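Local coordinates for genome polyprotein (Chicken sicinivirus JSY, PDB 6QWT) that acts as the 3Dpol RNA-dependent RNA polymerase, the part of the viral polyprotein that copies the RNA genome, at residues R187-G191 with A267-V272; S243-K247 with S274-S278; F83-T88 with I256-P260. All coordinates share one frame. Residues are numbered along the deposited sequence.

Contact 1: R187-G191 with A267-V272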
loop_
_atom_site.group_PDB
_atom_site.type_symbol
_atom_site.label_atom_id
_atom_site.label_comp_id
_atom_site.label_asym_id
_atom_site.label_seq_id
_atom_site.Cartn_x
_atom_site.Cartn_y
_atom_site.Cartn_z
ATOM N N ARG A 187 -4.545 16.020 0.510
ATOM C CA ARG A 187 -4.678 16.062 -0.940
ATOM C C ARG A 187 -4.546 17.478 -1.480
ATOM O O ARG A 187 -4.245 17.653 -2.664
ATOM C CB ARG A 187 -6.018 15.461 -1.371
ATOM C CG ARG A 187 -6.183 13.996 -1.013
ATOM C CD ARG A 187 -7.564 13.484 -1.388
ATOM N NE ARG A 187 -7.489 12.488 -2.452
ATOM C CZ ARG A 187 -8.007 12.648 -3.665
ATOM N NH1 ARG A 187 -8.649 13.766 -3.976
ATOM N NH2 ARG A 187 -7.882 11.688 -4.570
ATOM N N MET A 188 -4.770 18.493 -0.648
ATOM C CA MET A 188 -4.515 19.856 -1.093
ATOM C C MET A 188 -3.018 20.139 -1.130
ATOM O O MET A 188 -2.483 20.567 -2.158
ATOM C CB MET A 188 -5.240 20.852 -0.185
ATOM C CG MET A 188 -6.750 20.876 -0.379
ATOM S SD MET A 188 -7.595 21.876 0.863
ATOM C CE MET A 188 -7.078 23.525 0.385
ATOM N N LEU A 189 -2.322 19.873 -0.019
ATOM C CA LEU A 189 -0.904 20.210 0.082
ATOM C C LEU A 189 -0.057 19.386 -0.880
ATOM O O LEU A 189 0.853 19.921 -1.527
ATOM C CB LEU A 189 -0.416 19.996 1.515
ATOM C CG LEU A 189 -1.038 20.860 2.609
ATOM C CD1 LEU A 189 -0.590 20.374 3.980
ATOM C CD2 LEU A 189 -0.662 22.316 2.403
ATOM N N PHE A 190 -0.334 18.087 -0.983
ATOM C CA PHE A 190 0.495 17.166 -1.751
ATOM C C PHE A 190 -0.170 16.694 -3.038
ATOM O O PHE A 190 0.370 15.807 -3.710
ATOM C CB PHE A 190 0.871 15.961 -0.885
ATOM C CG PHE A 190 1.578 16.327 0.387
ATOM C CD1 PHE A 190 2.942 16.578 0.389
ATOM C CD2 PHE A 190 0.881 16.422 1.582
ATOM C CE1 PHE A 190 3.601 16.920 1.559
ATOM C CE2 PHE A 190 1.532 16.762 2.755
ATOM C CZ PHE A 190 2.893 17.012 2.744
ATOM N N GLY A 191 -1.320 17.266 -3.404
ATOM C CA GLY A 191 -2.019 16.810 -4.596
ATOM C C GLY A 191 -1.219 17.011 -5.869
ATOM O O GLY A 191 -1.284 16.191 -6.789
ATOM N N ALA A 267 3.482 24.598 6.240
ATOM C CA ALA A 267 2.429 23.589 6.303
ATOM C C ALA A 267 2.914 22.233 5.815
ATOM O O ALA A 267 2.441 21.195 6.290
ATOM C CB ALA A 267 1.220 24.037 5.485
ATOM N N VAL A 268 3.852 22.224 4.869
ATOM C CA VAL A 268 4.375 20.969 4.341
ATOM C C VAL A 268 5.096 20.188 5.438
ATOM O O VAL A 268 4.781 19.020 5.702
ATOM C CB VAL A 268 5.288 21.256 3.138
ATOM C CG1 VAL A 268 4.449 21.446 1.882
ATOM C CG2 VAL A 268 6.085 22.521 3.404
ATOM N N GLN A 269 6.065 20.825 6.102
ATOM C CA GLN A 269 6.793 20.149 7.172
ATOM C C GLN A 269 5.867 19.765 8.320
ATOM O O GLN A 269 6.018 18.693 8.918
ATOM C CB GLN A 269 7.927 21.037 7.685
ATOM C CG GLN A 269 9.060 21.245 6.695
ATOM C CD GLN A 269 9.065 22.645 6.114
ATOM O OE1 GLN A 269 8.007 23.224 5.846
ATOM N NE2 GLN A 269 10.255 23.198 5.913
ATOM N N LYS A 270 4.899 20.628 8.642
ATOM C CA LYS A 270 4.003 20.344 9.759
ATOM C C LYS A 270 3.080 19.172 9.448
ATOM O O LYS A 270 2.786 18.358 10.331
ATOM C CB LYS A 270 3.198 21.593 10.117
ATOM C CG LYS A 270 4.015 22.667 10.834
ATOM C CD LYS A 270 3.983 22.472 12.343
ATOM C CE LYS A 270 4.996 23.367 13.050
ATOM N NZ LYS A 270 6.252 22.640 13.394
ATOM N N TYR A 271 2.618 19.055 8.201
ATOM C CA TYR A 271 1.774 17.913 7.860
ATOM C C TYR A 271 2.572 16.616 7.874
ATOM O O TYR A 271 2.069 15.576 8.313
ATOM C CB TYR A 271 1.109 18.112 6.500
ATOM C CG TYR A 271 -0.014 17.125 6.252
ATOM C CD1 TYR A 271 -1.333 17.457 6.539
ATOM C CD2 TYR A 271 0.247 15.853 5.755
ATOM C CE1 TYR A 271 -2.362 16.552 6.323
ATOM C CE2 TYR A 271 -0.771 14.944 5.540
ATOM C CZ TYR A 271 -2.075 15.298 5.823
ATOM O OH TYR A 271 -3.094 14.394 5.605
ATOM N N VAL A 272 3.817 16.653 7.393
ATOM C CA VAL A 272 4.650 15.458 7.448
ATOM C C VAL A 272 4.945 15.078 8.893
ATOM O O VAL A 272 5.039 13.889 9.224
ATOM C CB VAL A 272 5.937 15.671 6.626
ATOM C CG1 VAL A 272 6.873 14.477 6.758
ATOM C CG2 VAL A 272 5.584 15.911 5.165
#
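Apolar packing joins these two helical pieces. L189 reaches helix 267-276 with both methyl ends: CD2 lies 4.0 Å from CB of A267, and CD1 lies 3.8 Å from CB of Y271. The small A267 lets the branched leucine come close to the helix surface, where CD1 of L189 also lies 3.9 Å from A267 O. The aromatic part is centred on F190, the residue at which the chain leaves the helix. Its CE2 meets CD2 of Y271 at 3.4 Å, the rings inclined at 58° with centroids 5.6 Å apart, and its CZ touches CG2 of V272 at 3.8 Å. Y271 CD2 and V268 O, the latter 4.0 Å from F190 CZ, lie near the ring plane, so a flat, wholly apolar side chain fits this narrow space. The two segments share no hydrogen bond; Y271 sends its hydroxyl to A182 O, in the helix that carries L189. Around the pair, L146 of helix 136-147 packs on L189, A254 of helix 243-256 on V268, and I257 of strand 257-258 on both F190 and V268.

Contact 2: S243-K247 with S274-S278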
loop_
_atom_site.group_PDB
_atom_site.type_symbol
_atom_site.label_atom_id
_atom_site.label_comp_id
_atom_site.label_asym_id
_atom_site.label_seq_id
_atom_site.Cartn_x
_atom_site.Cartn_y
_atom_site.Cartn_z
ATOM N N SER A 243 11.836 8.274 11.963
ATOM C CA SER A 243 11.350 9.640 11.803
ATOM C C SER A 243 12.248 10.451 10.878
ATOM O O SER A 243 11.761 11.277 10.096
ATOM C CB SER A 243 11.262 10.325 13.169
ATOM O OG SER A 243 10.062 9.984 13.833
ATOM N N VAL A 244 13.561 10.229 10.958
ATOM C CA VAL A 244 14.512 11.095 10.271
ATOM C C VAL A 244 14.320 11.045 8.759
ATOM O O VAL A 244 14.533 12.049 8.068
ATOM C CB VAL A 244 15.950 10.719 10.694
ATOM C CG1 VAL A 244 16.296 9.302 10.248
ATOM C CG2 VAL A 244 16.956 11.738 10.170
ATOM N N VAL A 245 13.889 9.902 8.220
ATOM C CA VAL A 245 13.682 9.802 6.776
ATOM C C VAL A 245 12.506 10.671 6.343
ATOM O O VAL A 245 12.598 11.431 5.369
ATOM C CB VAL A 245 13.486 8.332 6.358
ATOM C CG1 VAL A 245 13.271 8.236 4.855
ATOM C CG2 VAL A 245 14.682 7.493 6.776
ATOM N N PHE A 246 11.383 10.578 7.063
ATOM C CA PHE A 246 10.229 11.423 6.761
ATOM C C PHE A 246 10.569 12.899 6.911
ATOM O O PHE A 246 10.158 13.727 6.091
ATOM C CB PHE A 246 9.057 11.063 7.675
ATOM C CG PHE A 246 8.192 9.959 7.151
ATOM C CD1 PHE A 246 7.530 10.096 5.944
ATOM C CD2 PHE A 246 8.036 8.784 7.869
ATOM C CE1 PHE A 246 6.729 9.080 5.457
ATOM C CE2 PHE A 246 7.234 7.765 7.388
ATOM C CZ PHE A 246 6.582 7.912 6.180
ATOM N N LYS A 247 11.309 13.246 7.968
ATOM C CA LYS A 247 11.679 14.639 8.197
ATOM C C LYS A 247 12.504 15.189 7.038
ATOM O O LYS A 247 12.260 16.307 6.568
ATOM C CB LYS A 247 12.442 14.760 9.516
ATOM C CG LYS A 247 12.628 16.182 10.011
ATOM C CD LYS A 247 13.741 16.262 11.050
ATOM C CE LYS A 247 15.042 16.765 10.432
ATOM N NZ LYS A 247 16.252 16.120 11.022
ATOM N N SER A 274 2.824 15.373 11.310
ATOM C CA SER A 274 1.629 14.648 11.730
ATOM C C SER A 274 1.589 13.225 11.192
ATOM O O SER A 274 0.697 12.459 11.573
ATOM C CB SER A 274 0.366 15.406 11.298
ATOM O OG SER A 274 0.007 15.100 9.961
ATOM N N ILE A 275 2.525 12.858 10.323
ATOM C CA ILE A 275 2.628 11.503 9.808
ATOM C C ILE A 275 3.612 10.664 10.615
ATOM O O ILE A 275 3.306 9.525 10.967
ATOM C CB ILE A 275 3.013 11.536 8.313
ATOM C CG1 ILE A 275 1.792 11.882 7.463
ATOM C CG2 ILE A 275 3.598 10.203 7.871
ATOM C CD1 ILE A 275 2.130 12.250 6.045
ATOM N N TYR A 276 4.792 11.206 10.933
ATOM C CA TYR A 276 5.770 10.433 11.693
ATOM C C TYR A 276 5.669 10.642 13.199
ATOM O O TYR A 276 6.281 9.882 13.955
ATOM C CB TYR A 276 7.203 10.732 11.212
ATOM C CG TYR A 276 7.725 12.145 11.421
ATOM C CD1 TYR A 276 7.851 13.016 10.347
ATOM C CD2 TYR A 276 8.139 12.589 12.676
ATOM C CE1 TYR A 276 8.346 14.296 10.515
ATOM C CE2 TYR A 276 8.632 13.872 12.855
ATOM C CZ TYR A 276 8.733 14.721 11.766
ATOM O OH TYR A 276 9.221 15.998 11.917
ATOM N N LEU A 277 4.918 11.649 13.654
ATOM C CA LEU A 277 4.580 11.837 15.069
ATOM C C LEU A 277 3.056 11.903 15.129
ATOM O O LEU A 277 2.469 12.978 15.283
ATOM C CB LEU A 277 5.240 13.094 15.650
ATOM C CG LEU A 277 5.176 13.261 17.171
ATOM C CD1 LEU A 277 5.806 12.064 17.869
ATOM C CD2 LEU A 277 5.857 14.552 17.601
ATOM N N SER A 278 2.417 10.743 15.007
ATOM C CA SER A 278 0.994 10.648 14.724
ATOM C C SER A 278 0.208 10.226 15.959
ATOM O O SER A 278 0.719 9.523 16.834
ATOM C CB SER A 278 0.745 9.647 13.593
ATOM O OG SER A 278 1.268 8.374 13.934
#
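The first turn of helix 243-256 faces the last turn of helix 267-276, and the nearest CA atoms, those of S243 and Y276, are 5.6 Å apart. The bond from K247 N to S243 O (2.9 Å) closes the first of these turns. On the other side the helix ends at Y276; L277 leaves helical angles, and the chain runs straight on into strand 277-282. At this helix end Y276 takes the p rotamer, which lays its ring against the opposing turn, with the S243 carbonyl oxygen over one face.

Y276 has the largest share of the contact. Its CD1 is 3.5 Å from CB of F246, its CD2 is 3.4 Å from OG of S243, and its OH lies 3.9 Å from CG of K247. A small serine leaves room for the wide tyrosine, while the first methylenes of K247 lie by the hydroxyl end of the ring and the rest of the chain leads the amine away. F246 and I275 form the apolar remainder: CG2 of I275 sits 4.2 Å from the centroid of the F246 ring and 14° off its normal, a CH-pi contact in which the methyl branch of a beta-branched side chain lies over an aromatic face. Behind them, V307 of helix 298-316 packs on F246 and L303 of the same helix on I275.

Both segments lie in the catalytic region of the polymerase, between the strand that carries motif A and the helix of motif B. The arrangement, a helix following motif A packed on a helix that feeds a fingers strand, is consistent with the palm-fingers junction of picornaviral polymerases.

Contact 3: F83-T88 with I256-P260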
loop_
_atom_site.group_PDB
_atom_site.type_symbol
_atom_site.label_atom_id
_atom_site.label_comp_id
_atom_site.label_asym_id
_atom_site.label_seq_id
_atom_site.Cartn_x
_atom_site.Cartn_y
_atom_site.Cartn_z
ATOM N N PHE A 83 11.987 16.865 -9.997
ATOM C CA PHE A 83 10.667 17.476 -9.932
ATOM C C PHE A 83 10.755 18.952 -10.312
ATOM O O PHE A 83 11.640 19.661 -9.817
ATOM C CB PHE A 83 10.079 17.350 -8.525
ATOM C CG PHE A 83 9.537 15.988 -8.202
ATOM C CD1 PHE A 83 10.048 15.260 -7.138
ATOM C CD2 PHE A 83 8.501 15.442 -8.945
ATOM C CE1 PHE A 83 9.549 14.006 -6.829
ATOM C CE2 PHE A 83 7.997 14.191 -8.638
ATOM C CZ PHE A 83 8.523 13.472 -7.580
ATOM N N PRO A 84 9.869 19.449 -11.168
ATOM C CA PRO A 84 9.734 20.894 -11.337
ATOM C C PRO A 84 8.979 21.478 -10.158
ATOM O O PRO A 84 8.531 20.727 -9.278
ATOM C CB PRO A 84 8.927 21.015 -12.639
ATOM C CG PRO A 84 8.073 19.797 -12.635
ATOM C CD PRO A 84 8.912 18.703 -12.006
ATOM N N PRO A 85 8.834 22.800 -10.080
ATOM C CA PRO A 85 7.976 23.368 -9.032
ATOM C C PRO A 85 6.572 22.782 -9.102
ATOM O O PRO A 85 5.952 22.734 -10.168
ATOM C CB PRO A 85 7.986 24.870 -9.338
ATOM C CG PRO A 85 9.290 25.092 -10.034
ATOM C CD PRO A 85 9.558 23.844 -10.831
ATOM N N LEU A 86 6.089 22.298 -7.961
ATOM C CA LEU A 86 4.757 21.725 -7.849
ATOM C C LEU A 86 3.858 22.664 -7.058
ATOM O O LEU A 86 4.325 23.511 -6.293
ATOM C CB LEU A 86 4.801 20.346 -7.179
ATOM C CG LEU A 86 5.609 19.263 -7.892
ATOM C CD1 LEU A 86 5.738 18.037 -7.003
ATOM C CD2 LEU A 86 4.978 18.896 -9.226
ATOM N N HIS A 87 2.551 22.500 -7.249
ATOM C CA HIS A 87 1.564 23.386 -6.654
ATOM C C HIS A 87 0.556 22.578 -5.850
ATOM O O HIS A 87 0.517 21.346 -5.905
ATOM C CB HIS A 87 0.849 24.220 -7.727
ATOM C CG HIS A 87 1.740 25.218 -8.397
ATOM N ND1 HIS A 87 1.741 26.555 -8.066
ATOM C CD2 HIS A 87 2.674 25.068 -9.370
ATOM C CE1 HIS A 87 2.631 27.189 -8.810
ATOM N NE2 HIS A 87 3.210 26.310 -9.607
ATOM N N THR A 88 -0.263 23.295 -5.089
ATOM C CA THR A 88 -1.313 22.687 -4.291
ATOM C C THR A 88 -2.607 22.617 -5.097
ATOM O O THR A 88 -2.831 23.385 -6.038
ATOM C CB THR A 88 -1.535 23.468 -2.990
ATOM O OG1 THR A 88 -2.123 24.743 -3.276
ATOM C CG2 THR A 88 -0.213 23.676 -2.265
ATOM N N ILE A 256 9.950 22.273 -2.924
ATOM C CA ILE A 256 9.358 21.980 -4.226
ATOM C C ILE A 256 7.920 22.479 -4.320
ATOM O O ILE A 256 7.519 23.046 -5.339
ATOM C CB ILE A 256 9.446 20.463 -4.491
ATOM C CG1 ILE A 256 10.902 20.035 -4.681
ATOM C CG2 ILE A 256 8.603 20.069 -5.693
ATOM C CD1 ILE A 256 11.092 18.535 -4.679
ATOM N N ILE A 257 7.125 22.283 -3.271
ATOM C CA ILE A 257 5.696 22.580 -3.320
ATOM C C ILE A 257 5.482 24.065 -3.054
ATOM O O ILE A 257 5.896 24.588 -2.014
ATOM C CB ILE A 257 4.918 21.719 -2.314
ATOM C CG1 ILE A 257 4.950 20.249 -2.741
ATOM C CG2 ILE A 257 3.481 22.209 -2.181
ATOM C CD1 ILE A 257 4.539 19.287 -1.653
ATOM N N GLN A 258 4.824 24.743 -3.995
ATOM C CA GLN A 258 4.536 26.168 -3.881
ATOM C C GLN A 258 3.184 26.355 -3.203
ATOM O O GLN A 258 2.164 25.856 -3.694
ATOM C CB GLN A 258 4.545 26.832 -5.257
ATOM C CG GLN A 258 5.756 26.481 -6.106
ATOM C CD GLN A 258 7.053 26.972 -5.493
ATOM O OE1 GLN A 258 7.184 28.148 -5.154
ATOM N NE2 GLN A 258 8.019 26.071 -5.343
ATOM N N LEU A 259 3.175 27.076 -2.085
ATOM C CA LEU A 259 1.971 27.198 -1.272
ATOM C C LEU A 259 1.192 28.460 -1.640
ATOM O O LEU A 259 1.794 29.490 -1.957
ATOM C CB LEU A 259 2.325 27.229 0.210
ATOM C CG LEU A 259 2.924 25.938 0.773
ATOM C CD1 LEU A 259 3.256 26.090 2.248
ATOM C CD2 LEU A 259 1.981 24.764 0.555
ATOM N N PRO A 260 -0.136 28.397 -1.605
ATOM C CA PRO A 260 -0.952 29.584 -1.880
ATOM C C PRO A 260 -0.987 30.501 -0.670
ATOM O O PRO A 260 -0.574 30.099 0.428
ATOM C CB PRO A 260 -2.335 28.988 -2.182
ATOM C CG PRO A 260 -2.377 27.753 -1.359
ATOM C CD PRO A 260 -0.965 27.212 -1.317
HETATM O O HOH W 1 -0.722 26.195 -4.809
#
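At the apolar centre L86 lies against two isoleucines: its CD1 is 3.7 Å from CG2 of I256, and its CB is 4.4 Å from CG1 of I257. L193 of helix 191-198 also packs on L86. T88 adds a methyl, CG2, at 4.0 Å from CG2 of I257 and 3.7 Å from CD2 of L259. Toward the other end, CB of F83 meets CD1 of I256 at 4.1 Å, while the phenyl ring goes on to stack with Y204.

Next come the backbones, which run in the same direction, 18° apart, and join the chain following helix 70-81 to the chain following helix 243-256, 168 residues on. L86 bonds to the two residues flanking I257: its N donates to I256 O (3.1 Å), and its O accepts from Q258 N (2.7 Å), as in a parallel bridge. P84 and P85, which lack amide hydrogens, suit the extended lead-in where no such bond is made.

At the exposed edge CB of Q258 sits over the H87 ring, 4.2 Å from its centroid, as a CH-pi contact, while Q258 NE2 gives I256 O a second donor at 3.1 Å. A water accepts from T88 N (2.9 Å), donates to Q258 O (3.1 Å) and lies 2.5 Å from T88 OG1.

L86 and I257 thus share the buried face, H87 and Q258 the exposed one; with just two direct backbone bonds, apolar packing forms a large part of the contact.

Overall arrangement
Contacts 1 and 2 are buried helix packings without a hydrogen bond between their segments, whereas contact 3 lies at the surface and combines apolar packing with backbone bonds and a water. One continuous run of chain supplies a partner to all three: helix 243-256 begins in contact 2 and leads into strand 257-258 of contact 3, and helix 267-276 then passes through contact 1 and ends in contact 2. Contact 1 touches both others, through V272 CG1 at 3.4 Å from F246 O and F190 CD1 at 3.7 Å from I257 CD1. Contacts 2 and 3 stay about 11 Å apart at their nearest atoms. Aromatic rings are prominent in the inner pair; aliphatic branches and main-chain polarity mark the outer one.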